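Side-chain contacts in putative electron transport related protein (Corynebacterium diphtheriae, PDB 4PQ1), which probably works as an extracytoplasmic thiol-disulfide oxidoreductase of the thioredoxin-like, DsbF type, exchanging disulfides through a CxxC pair of cysteines: residues V130-K133 with Q134-A138; A122-V125 with P126-I129. All coordinates share one frame; numbering follows the deposited sequence.

Contact 1: residues V130-K133 with Q134-A138; sequences VLDK and QHRPA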
loop_
_atom_site.group_PDB
_atom_site.type_symbol
_atom_site.label_atom_id
_atom_site.label_comp_id
_atom_site.label_asym_id
_atom_site.label_seq_id
_atom_site.Cartn_x
_atom_site.Cartn_y
_atom_site.Cartn_z
ATOM N N VAL A 130 -2.236 3.460 -4.986
ATOM C CA VAL A 130 -2.710 2.559 -6.034
ATOM C C VAL A 130 -1.756 2.657 -7.222
ATOM O O VAL A 130 -1.647 3.710 -7.832
ATOM C CB VAL A 130 -4.149 2.890 -6.489
ATOM C CG1 VAL A 130 -4.624 1.866 -7.490
ATOM C CG2 VAL A 130 -5.111 2.929 -5.295
ATOM N N LEU A 131 -1.043 1.572 -7.511
ATOM C CA LEU A 131 -0.138 1.526 -8.649
ATOM C C LEU A 131 -0.847 0.917 -9.854
ATOM O O LEU A 131 -1.657 0.001 -9.680
ATOM C CB LEU A 131 1.108 0.707 -8.317
ATOM C CG LEU A 131 1.904 1.080 -7.079
ATOM C CD1 LEU A 131 3.066 0.100 -6.919
ATOM C CD2 LEU A 131 2.403 2.493 -7.187
ATOM N N ASP A 132 -0.553 1.407 -11.067
ATOM C CA ASP A 132 -1.165 0.822 -12.267
ATOM C C ASP A 132 -0.323 -0.363 -12.709
ATOM O O ASP A 132 0.554 -0.794 -11.975
ATOM C CB ASP A 132 -1.335 1.856 -13.416
ATOM C CG ASP A 132 -0.015 2.466 -13.895
ATOM O OD1 ASP A 132 1.047 1.816 -13.784
ATOM O OD2 ASP A 132 -0.044 3.617 -14.403
ATOM N N LYS A 133 -0.545 -0.864 -13.920
ATOM C CA LYS A 133 0.127 -2.091 -14.341
ATOM C C LYS A 133 1.625 -1.882 -14.575
ATOM O O LYS A 133 2.391 -2.847 -14.660
ATOM C CB LYS A 133 -0.529 -2.648 -15.606
ATOM C CG LYS A 133 -1.781 -3.474 -15.345
ATOM C CD LYS A 133 -2.367 -3.948 -16.662
ATOM C CE LYS A 133 -3.606 -4.783 -16.453
ATOM N NZ LYS A 133 -4.037 -5.413 -17.736
ATOM N N GLN A 134 2.043 -0.623 -14.678
ATOM C CA GLN A 134 3.458 -0.315 -14.847
ATOM C C GLN A 134 4.037 0.066 -13.498
ATOM O O GLN A 134 5.175 0.538 -13.407
ATOM C CB GLN A 134 3.674 0.801 -15.878
ATOM C CG GLN A 134 3.203 0.438 -17.285
ATOM C CD GLN A 134 3.361 1.583 -18.256
ATOM O OE1 GLN A 134 4.455 2.133 -18.412
ATOM N NE2 GLN A 134 2.267 1.960 -18.908
ATOM N N HIS A 135 3.233 -0.160 -12.456
ATOM C CA HIS A 135 3.615 0.104 -11.080
ATOM C C HIS A 135 3.978 1.572 -10.928
ATOM O O HIS A 135 5.006 1.923 -10.361
ATOM C CB HIS A 135 4.751 -0.829 -10.637
ATOM C CG HIS A 135 4.324 -2.262 -10.485
ATOM N ND1 HIS A 135 5.194 -3.267 -10.108
ATOM C CD2 HIS A 135 3.113 -2.857 -10.644
ATOM C CE1 HIS A 135 4.541 -4.420 -10.061
ATOM N NE2 HIS A 135 3.276 -4.201 -10.381
ATOM N N ARG A 136 3.085 2.423 -11.421
ATOM C CA ARG A 136 3.216 3.869 -11.315
ATOM C C ARG A 136 2.036 4.346 -10.515
ATOM O O ARG A 136 0.924 3.893 -10.751
ATOM C CB ARG A 136 3.210 4.551 -12.706
ATOM C CG ARG A 136 4.018 3.844 -13.781
ATOM C CD ARG A 136 3.841 4.503 -15.164
ATOM N NE ARG A 136 2.466 4.438 -15.666
ATOM C CZ ARG A 136 2.055 5.026 -16.794
ATOM N NH1 ARG A 136 2.913 5.724 -17.528
ATOM N NH2 ARG A 136 0.791 4.924 -17.192
ATOM N N PRO A 137 2.256 5.255 -9.564
ATOM C CA PRO A 137 1.059 5.600 -8.796
ATOM C C PRO A 137 0.006 6.310 -9.645
ATOM O O PRO A 137 0.319 7.215 -10.407
ATOM C CB PRO A 137 1.608 6.506 -7.689
ATOM C CG PRO A 137 3.007 6.023 -7.489
ATOM C CD PRO A 137 3.490 5.695 -8.889
ATOM N N ALA A 138 -1.236 5.854 -9.518
ATOM C CA ALA A 138 -2.383 6.499 -10.142
ATOM C C ALA A 138 -3.096 7.353 -9.108
ATOM O O ALA A 138 -3.840 8.277 -9.439
ATOM C CB ALA A 138 -3.319 5.460 -10.715
#

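Contact 2: residues A122-V125 with P126-I129; sequences ASVV and PTTI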
loop_
_atom_site.group_PDB
_atom_site.type_symbol
_atom_site.label_atom_id
_atom_site.label_comp_id
_atom_site.label_asym_id
_atom_site.label_seq_id
_atom_site.Cartn_x
_atom_site.Cartn_y
_atom_site.Cartn_z
ATOM N N ALA A 122 6.628 9.609 5.727
ATOM C CA ALA A 122 6.670 8.478 6.673
ATOM C C ALA A 122 5.824 8.748 7.907
ATOM O O ALA A 122 5.491 7.828 8.669
ATOM C CB ALA A 122 8.119 8.156 7.095
ATOM N N SER A 123 5.484 10.012 8.113
ATOM C CA SER A 123 4.638 10.399 9.230
ATOM C C SER A 123 3.187 9.932 9.074
ATOM O O SER A 123 2.460 9.843 10.049
ATOM C CB SER A 123 4.657 11.910 9.379
ATOM O OG SER A 123 4.234 12.492 8.159
ATOM N N VAL A 124 2.758 9.655 7.847
ATOM C CA VAL A 124 1.340 9.437 7.590
ATOM C C VAL A 124 0.996 7.959 7.510
ATOM O O VAL A 124 1.379 7.276 6.572
ATOM C CB VAL A 124 0.896 10.136 6.288
ATOM C CG1 VAL A 124 -0.614 9.949 6.040
ATOM C CG2 VAL A 124 1.268 11.630 6.330
ATOM N N VAL A 125 0.274 7.473 8.517
ATOM C CA VAL A 125 -0.203 6.097 8.548
ATOM C C VAL A 125 -1.648 6.125 9.030
ATOM O O VAL A 125 -1.930 6.686 10.083
ATOM C CB VAL A 125 0.643 5.192 9.484
ATOM C CG1 VAL A 125 0.091 3.774 9.496
ATOM C CG2 VAL A 125 2.071 5.170 9.043
ATOM N N PRO A 126 -2.568 5.525 8.257
ATOM C CA PRO A 126 -2.253 4.785 7.034
ATOM C C PRO A 126 -2.031 5.689 5.811
ATOM O O PRO A 126 -2.410 6.862 5.819
ATOM C CB PRO A 126 -3.487 3.909 6.853
ATOM C CG PRO A 126 -4.600 4.760 7.371
ATOM C CD PRO A 126 -4.020 5.563 8.509
ATOM N N THR A 127 -1.357 5.138 4.810
ATOM C CA THR A 127 -1.225 5.728 3.472
ATOM C C THR A 127 -1.547 4.620 2.495
ATOM O O THR A 127 -1.135 3.466 2.696
ATOM C CB THR A 127 0.191 6.285 3.189
ATOM O OG1 THR A 127 0.404 7.475 3.960
ATOM C CG2 THR A 127 0.404 6.614 1.645
ATOM N N THR A 128 -2.298 4.953 1.452
ATOM C CA THR A 128 -2.588 3.974 0.421
ATOM C C THR A 128 -2.166 4.479 -0.947
ATOM O O THR A 128 -2.535 5.583 -1.357
ATOM C CB THR A 128 -4.073 3.610 0.383
ATOM O OG1 THR A 128 -4.441 3.020 1.629
ATOM C CG2 THR A 128 -4.334 2.614 -0.736
ATOM N N ILE A 129 -1.381 3.673 -1.649
ATOM C CA ILE A 129 -0.970 4.033 -3.001
ATOM C C ILE A 129 -1.451 3.005 -4.012
ATOM O O ILE A 129 -1.125 1.822 -3.908
ATOM C CB ILE A 129 0.542 4.178 -3.105
ATOM C CG1 ILE A 129 1.022 5.236 -2.107
ATOM C CG2 ILE A 129 0.924 4.553 -4.548
ATOM C CD1 ILE A 129 2.513 5.341 -2.000
#

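Contact 1: residues V130-K133 with Q134-A138
The carboxylate of Asp132 reaches across a tight turn and accepts hydrogen bonds from Gln134 and Arg136, two and four residues further on. OD1 accepts the backbone N-H of Gln134, with N 2.8 Å from OD1, and also that of Arg136, whose N stands at a longer 3.2 Å from OD1; the two donors come from opposite faces of the carboxylate. OD2 meets the guanidinium of Arg136 at its edge in a salt bridge. Arg136 NE lies 2.9 Å from Asp132 OD2 on the syn lone pair, whereas NH2 reaches the same oxygen from above the carboxylate plane, the two flat groups being turned 40° apart. Aspartate suits the place because its short chain, with CG between the backbone N and the carbonyl carbon (chi1 60°), folds the oxygens back over the turn. A bend at chi3 of Arg136 (-63°) helps bring NE round to OD2, and NE2 of Gln134 lies over the guanidinium face.

Asp132 to His135 form a type I beta turn, closed by His135 N to Asp132 O at 2.8 Å, and this turn joins strands 127-131 and 137-141 in a beta hairpin of the thioredoxin-like sheet. His135, with both phi and psi positive, carries the chain out of the turn. Asp132 N then bonds Arg136 O, and Ala138 N bonds Val130 O, flanking the antiparallel non-hydrogen-bonded pair Leu131-Pro137. On one side of that pair, CD2 of Leu131 packs against the proline ring, 3.6 Å from CG of Pro137, an apolar match for a buried position.

Farther out, Arg21 makes a second salt bridge to Asp132 OD2, which probably favours the charged carboxylate. His135 NE2 bonds Tyr42 O, and helix 147-156 covers Val130 and Ala138.

Contact 2: residues A122-V125 with P126-I129
A cis-proline turn leading into strand 127-131 defines this local contact, in which the loop after helix 113-116 bends into the sheet beside the CxxC helix. The peptide bond between Val125 and Pro126 is cis, which draws their CA atoms to 2.9 Å and reverses the chain sharply. A cis proline at this point, just before the strand and facing the cysteine motif, is a hallmark of thioredoxin-like proteins. Proline suits it because a tertiary amide pays much less than an ordinary peptide for the cis form, and because its ring leaves no N-H to satisfy.

The bend is bridged by one side-chain hydrogen bond. Thr127 OG1 donates to Val124 O at 2.8 Å, approaching from above the carbonyl plane, 51° out of it. With chi1 at -71°, OG1 stands beside its own backbone N and is directed back toward the loop. Val124 crosses Thr127 at about a right angle, and its CG1 methyl lies 3.4 Å from Thr127 OG1 while also resting against Pro126 O, at 3.6 Å. A beta-branched valine thus presents a compact apolar wall beside the bond. Val125 sets CG1 anti to its backbone N (chi1 179°), which brings this methyl alongside the cis bond, 3.4 Å from Pro126 N.

Val125 and Pro126 both touch Cys59, which forms a disulfide with Cys56, and Pro126 also packs on Pro58. Thr127 continues into the sheet through backbone bonding with Ala51. The chemistry implies a turn fixed by covalent geometry and a single hydroxyl-to-carbonyl bond, placing the apolar surfaces of Val125 and Pro126 against Cys59 of the disulfide, consistent with the redox role expected of this family.

Strand 127-131 is common to both contacts: contact 2 leads the chain into it and contact 1 takes the chain out of it, their centres about 16 Å apart. They meet where Pro137 CB packs on Ile129 CG2, 3.8 Å away, between neighbouring strands. Contact 1 joins buried strand residues to a turn whose Lys133 and Gln134 are exposed, with a buried Asp132 at the centre of its ionic and polar bonds. Contact 2 lies nearer the centre of the chain, has no exposed residue among those that touch, and relies on a cis peptide, apolar groups and one hydroxyl. Contact 2 borders the CxxC helix, whereas contact 1 closes the hairpin with strand 137-141.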